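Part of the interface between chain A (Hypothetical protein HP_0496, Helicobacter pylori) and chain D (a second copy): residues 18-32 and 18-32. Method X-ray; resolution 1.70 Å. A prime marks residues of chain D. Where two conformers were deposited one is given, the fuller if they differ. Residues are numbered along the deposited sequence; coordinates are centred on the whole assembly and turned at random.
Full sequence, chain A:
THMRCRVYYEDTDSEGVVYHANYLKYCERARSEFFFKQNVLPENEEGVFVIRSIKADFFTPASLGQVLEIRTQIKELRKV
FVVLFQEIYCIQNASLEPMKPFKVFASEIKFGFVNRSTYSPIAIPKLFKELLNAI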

# COMPACT_ATOMS: atom_id res chain seq x y z
N VAL A 18 0.74 13.22 -0.93
CA VAL A 18 1.16 11.92 -0.46
C VAL A 18 0.32 11.53 0.76
O VAL A 18 0.14 12.31 1.71
CB VAL A 18 2.66 11.93 -0.12
CG1 VAL A 18 3.06 10.68 0.69
CG2 VAL A 18 3.50 12.08 -1.40
N TYR A 19 -0.21 10.31 0.72
CA TYR A 19 -0.98 9.76 1.84
C TYR A 19 -0.06 9.65 3.06
O TYR A 19 1.07 9.19 2.95
CB TYR A 19 -1.57 8.41 1.45
CG TYR A 19 -2.34 7.73 2.58
CD1 TYR A 19 -3.66 8.11 2.89
CD2 TYR A 19 -1.76 6.72 3.32
CE1 TYR A 19 -4.35 7.47 3.91
CE2 TYR A 19 -2.44 6.10 4.34
CZ TYR A 19 -3.73 6.47 4.63
OH TYR A 19 -4.38 5.83 5.65
N HIS A 20 -0.53 10.09 4.23
CA HIS A 20 0.39 10.34 5.33
C HIS A 20 1.31 9.16 5.73
O HIS A 20 2.49 9.37 6.01
CB HIS A 20 -0.39 10.86 6.56
CG HIS A 20 -1.28 9.82 7.19
ND1 HIS A 20 -0.99 9.23 8.40
CD2 HIS A 20 -2.42 9.25 6.75
CE1 HIS A 20 -1.93 8.35 8.69
NE2 HIS A 20 -2.80 8.34 7.70
N ALA A 21 0.78 7.94 5.79
CA ALA A 21 1.59 6.77 6.16
C ALA A 21 2.72 6.46 5.20
O ALA A 21 3.67 5.78 5.58
CB ALA A 21 0.69 5.48 6.33
N ASN A 22 2.61 6.92 3.95
CA ASN A 22 3.64 6.64 2.94
C ASN A 22 4.99 7.26 3.29
O ASN A 22 6.03 6.79 2.87
CB ASN A 22 3.19 7.04 1.53
CG ASN A 22 1.99 6.22 1.05
OD1 ASN A 22 1.22 6.65 0.19
ND2 ASN A 22 1.82 5.05 1.63
N TYR A 23 4.97 8.33 4.09
CA TYR A 23 6.24 8.94 4.48
C TYR A 23 7.06 7.98 5.33
O TYR A 23 8.29 7.94 5.23
CB TYR A 23 6.01 10.25 5.23
CG TYR A 23 5.45 11.36 4.39
CD1 TYR A 23 6.13 11.82 3.26
CD2 TYR A 23 4.23 11.95 4.71
CE1 TYR A 23 5.63 12.85 2.50
CE2 TYR A 23 3.72 12.98 3.97
CZ TYR A 23 4.43 13.43 2.85
OH TYR A 23 3.94 14.46 2.10
N LEU A 24 6.36 7.19 6.14
CA LEU A 24 6.99 6.12 6.91
C LEU A 24 7.64 5.07 6.01
O LEU A 24 8.75 4.61 6.28
CB LEU A 24 5.95 5.49 7.84
CG LEU A 24 5.61 6.39 9.03
CD1 LEU A 24 4.60 5.72 9.94
CD2 LEU A 24 6.89 6.67 9.77
N LYS A 25 6.94 4.68 4.94
CA LYS A 25 7.56 3.78 3.95
C LYS A 25 8.85 4.36 3.38
O LYS A 25 9.87 3.67 3.30
CB LYS A 25 6.57 3.46 2.83
CG LYS A 25 5.36 2.69 3.34
CD LYS A 25 4.42 2.34 2.20
CE LYS A 25 3.34 1.38 2.70
NZ LYS A 25 2.65 0.67 1.60
N TYR A 26 8.82 5.62 2.95
CA TYR A 26 10.05 6.26 2.47
C TYR A 26 11.19 6.20 3.51
O TYR A 26 12.36 5.90 3.15
CB TYR A 26 9.80 7.71 2.11
CG TYR A 26 8.76 7.94 1.03
CD1 TYR A 26 8.55 7.03 0.00
CD2 TYR A 26 8.03 9.11 1.03
CE1 TYR A 26 7.60 7.29 -1.01
CE2 TYR A 26 7.09 9.38 0.04
CZ TYR A 26 6.88 8.47 -0.97
OH TYR A 26 5.95 8.77 -1.93
N CYS A 27 10.87 6.48 4.77
CA CYS A 27 11.88 6.44 5.82
C CYS A 27 12.43 5.02 5.96
O CYS A 27 13.63 4.82 6.10
CB CYS A 27 11.34 6.98 7.14
SG CYS A 27 11.12 8.76 7.05
N GLU A 28 11.54 4.04 5.90
CA GLU A 28 11.92 2.64 6.01
C GLU A 28 12.88 2.28 4.89
O GLU A 28 13.90 1.65 5.13
CB GLU A 28 10.70 1.73 5.95
CG GLU A 28 10.94 0.34 6.53
CD GLU A 28 11.94 -0.48 5.75
OE1 GLU A 28 12.89 -0.97 6.40
OE2 GLU A 28 11.77 -0.66 4.52
N ARG A 29 12.54 2.65 3.65
CA ARG A 29 13.43 2.35 2.52
C ARG A 29 14.84 2.88 2.81
O ARG A 29 15.84 2.17 2.61
CB ARG A 29 12.89 2.98 1.23
CG ARG A 29 11.51 2.48 0.87
CD ARG A 29 11.07 3.11 -0.44
NE ARG A 29 9.64 2.95 -0.64
CZ ARG A 29 8.96 3.59 -1.58
NH1 ARG A 29 9.61 4.41 -2.40
NH2 ARG A 29 7.65 3.41 -1.70
N ALA A 30 14.91 4.13 3.27
CA ALA A 30 16.21 4.77 3.59
C ALA A 30 17.07 3.95 4.56
O ALA A 30 18.29 3.78 4.36
CB ALA A 30 15.99 6.18 4.16
N ARG A 31 16.42 3.49 5.62
CA ARG A 31 17.07 2.68 6.63
C ARG A 31 17.57 1.37 6.05
O ARG A 31 18.74 1.01 6.23
CB ARG A 31 16.13 2.41 7.80
CG ARG A 31 15.58 3.66 8.45
CD ARG A 31 14.94 3.32 9.78
NE ARG A 31 13.72 2.53 9.68
CZ ARG A 31 12.50 3.06 9.53
NH1 ARG A 31 12.37 4.37 9.43
NH2 ARG A 31 11.43 2.29 9.48
N SER A 32 16.69 0.66 5.34
CA SER A 32 17.04 -0.64 4.76
C SER A 32 18.14 -0.51 3.70
O SER A 32 19.05 -1.34 3.62
CB SER A 32 15.82 -1.35 4.19
OG SER A 32 14.99 -1.86 5.23
N VAL D 18 2.14 -7.59 10.95
CA VAL D 18 1.68 -6.44 10.23
C VAL D 18 2.84 -5.46 10.00
O VAL D 18 3.53 -5.07 10.94
CB VAL D 18 0.52 -5.74 10.96
CG1 VAL D 18 0.20 -4.38 10.30
CG2 VAL D 18 -0.71 -6.64 11.00
N TYR D 19 3.05 -5.10 8.74
CA TYR D 19 3.99 -4.04 8.39
C TYR D 19 3.63 -2.76 9.17
O TYR D 19 2.47 -2.33 9.15
CB TYR D 19 3.97 -3.77 6.90
CG TYR D 19 4.94 -2.69 6.47
CD1 TYR D 19 6.31 -2.96 6.35
CD2 TYR D 19 4.50 -1.40 6.19
CE1 TYR D 19 7.20 -1.97 5.95
CE2 TYR D 19 5.38 -0.40 5.79
CZ TYR D 19 6.73 -0.69 5.67
OH TYR D 19 7.59 0.29 5.27
N HIS D 20 4.62 -2.13 9.81
CA HIS D 20 4.37 -1.10 10.84
C HIS D 20 3.45 0.03 10.41
O HIS D 20 2.61 0.48 11.18
CB HIS D 20 5.67 -0.53 11.40
CG HIS D 20 6.43 0.32 10.43
ND1 HIS D 20 6.55 1.68 10.58
CD2 HIS D 20 7.12 0.01 9.30
CE1 HIS D 20 7.27 2.18 9.58
NE2 HIS D 20 7.64 1.18 8.81
N ALA D 21 3.62 0.51 9.18
CA ALA D 21 2.85 1.64 8.66
C ALA D 21 1.37 1.34 8.50
O ALA D 21 0.57 2.27 8.46
CB ALA D 21 3.45 2.12 7.33
N ASN D 22 1.02 0.06 8.39
CA ASN D 22 -0.36 -0.33 8.20
C ASN D 22 -1.24 -0.07 9.42
O ASN D 22 -2.45 0.09 9.30
CB ASN D 22 -0.43 -1.80 7.78
CG ASN D 22 0.21 -2.04 6.41
OD1 ASN D 22 0.70 -3.14 6.12
ND2 ASN D 22 0.26 -0.99 5.59
N TYR D 23 -0.63 0.00 10.60
CA TYR D 23 -1.40 0.38 11.79
C TYR D 23 -1.97 1.80 11.65
O TYR D 23 -3.07 2.10 12.12
CB TYR D 23 -0.51 0.25 13.03
CG TYR D 23 -0.15 -1.18 13.38
CD1 TYR D 23 -1.14 -2.15 13.55
CD2 TYR D 23 1.18 -1.55 13.54
CE1 TYR D 23 -0.80 -3.48 13.87
CE2 TYR D 23 1.53 -2.86 13.86
CZ TYR D 23 0.55 -3.82 14.03
OH TYR D 23 0.92 -5.09 14.36
N LEU D 24 -1.22 2.68 11.00
CA LEU D 24 -1.70 4.02 10.72
C LEU D 24 -2.90 3.98 9.78
O LEU D 24 -3.83 4.76 9.91
CB LEU D 24 -0.57 4.87 10.11
CG LEU D 24 0.56 5.20 11.08
CD1 LEU D 24 1.58 6.04 10.34
CD2 LEU D 24 -0.01 5.95 12.27
N LYS D 25 -2.89 3.05 8.82
CA LYS D 25 -4.04 2.87 7.94
C LYS D 25 -5.30 2.41 8.69
O LYS D 25 -6.38 2.94 8.48
CB LYS D 25 -3.74 1.91 6.79
CG LYS D 25 -2.64 2.42 5.85
CD LYS D 25 -2.53 1.56 4.61
CE LYS D 25 -1.50 2.15 3.65
NZ LYS D 25 -1.20 1.33 2.43
N TYR D 26 -5.17 1.39 9.54
CA TYR D 26 -6.31 0.96 10.35
C TYR D 26 -6.88 2.11 11.17
O TYR D 26 -8.10 2.26 11.32
CB TYR D 26 -5.91 -0.15 11.31
CG TYR D 26 -5.41 -1.43 10.68
CD1 TYR D 26 -5.95 -1.93 9.49
CD2 TYR D 26 -4.41 -2.18 11.31
CE1 TYR D 26 -5.50 -3.13 8.94
CE2 TYR D 26 -3.97 -3.38 10.77
CZ TYR D 26 -4.51 -3.84 9.59
OH TYR D 26 -4.06 -5.04 9.06
N CYS D 27 -5.99 2.92 11.73
CA CYS D 27 -6.42 4.08 12.52
C CYS D 27 -7.15 5.10 11.65
O CYS D 27 -8.18 5.66 12.06
CB CYS D 27 -5.25 4.73 13.27
SG CYS D 27 -4.69 3.71 14.68
N GLU D 28 -6.62 5.34 10.45
CA GLU D 28 -7.29 6.25 9.53
C GLU D 28 -8.69 5.73 9.20
O GLU D 28 -9.67 6.49 9.16
CB GLU D 28 -6.46 6.44 8.25
CG GLU D 28 -6.82 7.70 7.42
CD GLU D 28 -8.24 7.70 6.88
OE1 GLU D 28 -8.97 8.71 7.09
OE2 GLU D 28 -8.64 6.71 6.23
N ARG D 29 -8.81 4.43 8.93
CA ARG D 29 -10.14 3.87 8.62
C ARG D 29 -11.14 4.14 9.75
O ARG D 29 -12.29 4.49 9.48
CB ARG D 29 -10.06 2.37 8.36
CG ARG D 29 -9.20 2.01 7.16
CD ARG D 29 -9.14 0.49 7.06
NE ARG D 29 -7.98 0.11 6.27
CZ ARG D 29 -7.60 -1.14 6.06
NH1 ARG D 29 -8.29 -2.14 6.58
NH2 ARG D 29 -6.50 -1.38 5.33
N ALA D 30 -10.70 3.96 10.99
CA ALA D 30 -11.60 4.16 12.12
C ALA D 30 -12.05 5.62 12.20
O ALA D 30 -13.22 5.89 12.49
CB ALA D 30 -10.92 3.72 13.42
N ARG D 31 -11.13 6.55 11.96
CA ARG D 31 -11.50 7.98 11.90
C ARG D 31 -12.51 8.26 10.79
O ARG D 31 -13.55 8.87 11.03
CB ARG D 31 -10.26 8.88 11.73
CG ARG D 31 -9.24 8.71 12.86
CD ARG D 31 -8.17 9.78 12.79
NE ARG D 31 -7.33 9.70 11.60
CZ ARG D 31 -6.20 9.01 11.49
NH1 ARG D 31 -5.78 8.25 12.49
NH2 ARG D 31 -5.51 9.07 10.34
N SER D 32 -12.20 7.84 9.57
CA SER D 32 -13.08 8.14 8.46
C SER D 32 -14.44 7.44 8.53
O SER D 32 -15.48 8.04 8.22
CB SER D 32 -12.37 7.93 7.13
OG SER D 32 -11.48 9.01 6.87
O HOH W 1 -6.89 5.21 4.82
O HOH W 2 0.65 2.96 0.66
O HOH W 3 0.50 -0.77 3.02
O HOH W 4 9.44 -0.64 3.36

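The two stretches are copies of one segment, each a type I turn from Tyr19 to Asn22 leading into a helix that runs through Ser32, and they meet near Ala21, where the CA atoms of Ala21 and Ala21′ approach to 5.8 Å. Nearly every contact therefore occurs twice, once in each direction. Together the stretches bury 669 Å², with no direct hydrogen bond between them; the polar links pass through water.

Along chain D, Val18′ lies out of reach and makes no contact. Tyr19′ is the first to engage. With chi1 at t, its side chain reaches the opposing helix, placing OH 3.5 Å from Glu28 CB and 3.8 Å from Lys25 CG. The hydroxyl donates to water 4 (Tyr19′ OH to water O, 2.8 Å), which in turn donates to Glu28 OE2 (2.6 Å from the water O), so one water joins phenol to carboxylate. Water 1 repeats the bridge between Tyr19 and Glu28′. The turn that begins at Tyr19′ is closed by the hydrogen bond from Asn22′ N to Tyr19′ O, 2.9 Å.

His20′, at chi1 p, sets its imidazole against three side chains of the other helix: CE1 is 4.0 Å from Leu24 CB, and NE2 is 4.1 Å from Glu28 CG and 4.0 Å from Arg31 NH2. The last approach comes at the edge of the guanidinium, near its plane, and is a packing contact.

Ala21′ points toward chain A where the backbones come closest, at 5.8 Å between the CA atoms of Ala21 and Ala21′; its CB lies 4.5 Å from Ala21 CB and 4.2 Å from Leu24 CB. Leu24′ continues this apolar patch. Its CB is 4.0 Å from Ala21 CB, and its CD1 comes 3.1 Å from Leu24 CD1. That separation is short for two methyls, but both leucines were deposited in two conformers, so it describes only the pair given here.

The CA-to-CB bond of Lys25′ points sideways to chain A, and the side chain continues in an extended m, t, t, t conformation, its aliphatic CG packing 3.8 Å from Tyr19 OH. Its NZ ends 4.0 Å from Lys25 NZ, a like-charge approach mediated by two waters. Water 2 accepts from Lys25′ NZ at 3.0 Å and Lys25 NZ at 3.2 Å; water 3 accepts from the same Lys25′ NZ and Lys25 NZ at 2.8 and 3.0 Å.

Glu28′ brings CB to 3.4 Å from Tyr19 OH, while its OE1 accepts a 2.5 Å hydrogen bond from Ser32′ OG. Arg31′ closes the contact, with NH2 3.9 Å from His20 NE2.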